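PDB 3ZQC: MYB3, which binds promoter DNA through its two-repeat Myb domain, the part described here, and probably acts as a sequence-specific transcription factor for RNA polymerase II. Local coordinates for residues V52-T58 with G85-I91. Residues are numbered along the deposited sequence; the frame is centred on the assembly and turned at random.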
# COMPACT_ATOMS: atom_id res chain seq x y z
N VAL A 52 -3.05 8.00 -2.95
CA VAL A 52 -2.52 7.34 -1.76
C VAL A 52 -2.90 8.19 -0.55
O VAL A 52 -2.80 9.42 -0.59
CB VAL A 52 -0.98 7.20 -1.80
CG1 VAL A 52 -0.58 6.46 -3.06
CG2 VAL A 52 -0.32 8.56 -1.73
N VAL A 53 -3.33 7.55 0.52
CA VAL A 53 -3.75 8.29 1.71
C VAL A 53 -2.59 8.37 2.71
O VAL A 53 -1.78 7.45 2.79
CB VAL A 53 -5.01 7.66 2.34
CG1 VAL A 53 -4.62 6.56 3.29
CG2 VAL A 53 -5.84 8.73 3.01
N LYS A 54 -2.54 9.46 3.47
CA LYS A 54 -1.44 9.67 4.41
C LYS A 54 -1.76 9.66 5.90
O LYS A 54 -0.84 9.57 6.71
CB LYS A 54 -0.72 10.99 4.09
CG LYS A 54 -1.49 12.25 4.49
CD LYS A 54 -0.84 12.96 5.69
CE LYS A 54 -1.89 13.38 6.74
NZ LYS A 54 -3.05 14.15 6.17
N HIS A 55 -3.03 9.76 6.27
CA HIS A 55 -3.39 9.76 7.68
C HIS A 55 -3.15 8.40 8.33
O HIS A 55 -3.15 7.37 7.67
CB HIS A 55 -4.85 10.13 7.86
CG HIS A 55 -5.78 9.09 7.36
ND1 HIS A 55 -5.68 8.54 6.10
CD2 HIS A 55 -6.87 8.52 7.93
CE1 HIS A 55 -6.66 7.68 5.91
NE2 HIS A 55 -7.40 7.65 7.00
N ALA A 56 -2.96 8.41 9.64
CA ALA A 56 -2.71 7.19 10.38
C ALA A 56 -3.83 6.18 10.20
O ALA A 56 -4.85 6.46 9.56
CB ALA A 56 -2.52 7.50 11.86
N TRP A 57 -3.66 5.00 10.77
CA TRP A 57 -4.66 3.98 10.62
C TRP A 57 -5.83 4.10 11.58
O TRP A 57 -5.69 3.95 12.80
CB TRP A 57 -4.02 2.60 10.74
CG TRP A 57 -3.06 2.28 9.62
CD1 TRP A 57 -1.70 2.39 9.65
CD2 TRP A 57 -3.39 1.77 8.31
NE1 TRP A 57 -1.16 1.97 8.46
CE2 TRP A 57 -2.17 1.59 7.62
CE3 TRP A 57 -4.59 1.44 7.67
CZ2 TRP A 57 -2.12 1.09 6.32
CZ3 TRP A 57 -4.53 0.95 6.38
CH2 TRP A 57 -3.31 0.78 5.72
N THR A 58 -6.99 4.40 11.00
CA THR A 58 -8.24 4.51 11.74
C THR A 58 -8.56 3.07 12.12
O THR A 58 -8.35 2.17 11.32
CB THR A 58 -9.35 5.03 10.82
OG1 THR A 58 -9.72 4.01 9.89
CG2 THR A 58 -8.87 6.23 10.03
N GLY A 85 -8.12 4.58 -1.17
CA GLY A 85 -6.86 5.25 -0.94
C GLY A 85 -5.71 4.50 -0.29
O GLY A 85 -4.60 5.04 -0.26
N ARG A 86 -5.93 3.31 0.25
CA ARG A 86 -4.83 2.55 0.85
C ARG A 86 -4.39 1.49 -0.14
O ARG A 86 -5.19 0.66 -0.56
CB ARG A 86 -5.28 1.89 2.14
CG ARG A 86 -5.73 2.86 3.20
CD ARG A 86 -4.56 3.53 3.89
NE ARG A 86 -4.97 4.02 5.21
CZ ARG A 86 -4.14 4.50 6.12
NH1 ARG A 86 -2.84 4.57 5.86
NH2 ARG A 86 -4.60 4.92 7.29
N THR A 87 -3.12 1.51 -0.52
CA THR A 87 -2.63 0.54 -1.48
C THR A 87 -2.64 -0.89 -0.94
O THR A 87 -3.05 -1.13 0.19
CB THR A 87 -1.22 0.92 -1.96
OG1 THR A 87 -0.97 0.27 -3.21
CG2 THR A 87 -0.17 0.50 -0.94
N ASP A 88 -2.20 -1.85 -1.74
CA ASP A 88 -2.21 -3.26 -1.33
C ASP A 88 -1.00 -3.60 -0.48
O ASP A 88 -1.02 -4.52 0.34
CB ASP A 88 -2.27 -4.18 -2.56
CG ASP A 88 -0.92 -4.39 -3.23
OD1 ASP A 88 -0.50 -3.49 -3.99
OD2 ASP A 88 -0.30 -5.45 -2.98
N ASN A 89 0.07 -2.85 -0.67
CA ASN A 89 1.27 -3.10 0.09
C ASN A 89 1.07 -2.47 1.46
O ASN A 89 1.48 -3.00 2.49
CB ASN A 89 2.47 -2.49 -0.66
CG ASN A 89 3.78 -2.72 0.04
OD1 ASN A 89 4.28 -1.83 0.71
ND2 ASN A 89 4.33 -3.92 -0.10
N ALA A 90 0.41 -1.33 1.47
CA ALA A 90 0.17 -0.67 2.73
C ALA A 90 -0.53 -1.66 3.65
O ALA A 90 -0.11 -1.85 4.78
CB ALA A 90 -0.69 0.56 2.51
N ILE A 91 -1.60 -2.29 3.15
CA ILE A 91 -2.36 -3.25 3.95
C ILE A 91 -1.48 -4.41 4.41
O ILE A 91 -1.47 -4.78 5.58
CB ILE A 91 -3.54 -3.84 3.16
CG1 ILE A 91 -4.37 -2.73 2.54
CG2 ILE A 91 -4.44 -4.61 4.07
CD1 ILE A 91 -4.82 -1.72 3.54
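R86 NH2 is gripped by two backbone carbonyls of the loop before helix 59-71, both through weak, strongly bent bonds: 2.8 Å to A56 O and 2.9 Å to H55 O. A salt bridge from the same nitrogen to E61, on helix 59-71, adds a charged partner. The guanidinium lies flat on one face of the W57 indole, planes 4° apart, with R86 CZ 3.4 Å from the centroid of the six-membered ring, a cation-pi stack. H55 covers the opposite face less evenly: its ring is tilted by 28°, and CE1 comes nearest, 3.7 Å from R86 NH2. A bend at chi2 (-77°) turns the arginine chain into this slot between the two rings. In the helix-turn-helix fold of the second Myb repeat, the contact joins the segment leading into helix 59-71 to the turn before helix 88-99 and that helix's first residues, of which D88 and N89 pack on DNA bases. W57 NE1 gives a weak hydrogen bond to a DNA phosphate, while the six-membered ring of its indole meets the helix, CH2 lying 3.6 Å from I91 CD1 and CZ2 4.1 Å from A90 CB. At the other end of the contact, V53 N donates to G85 O at 2.9 Å.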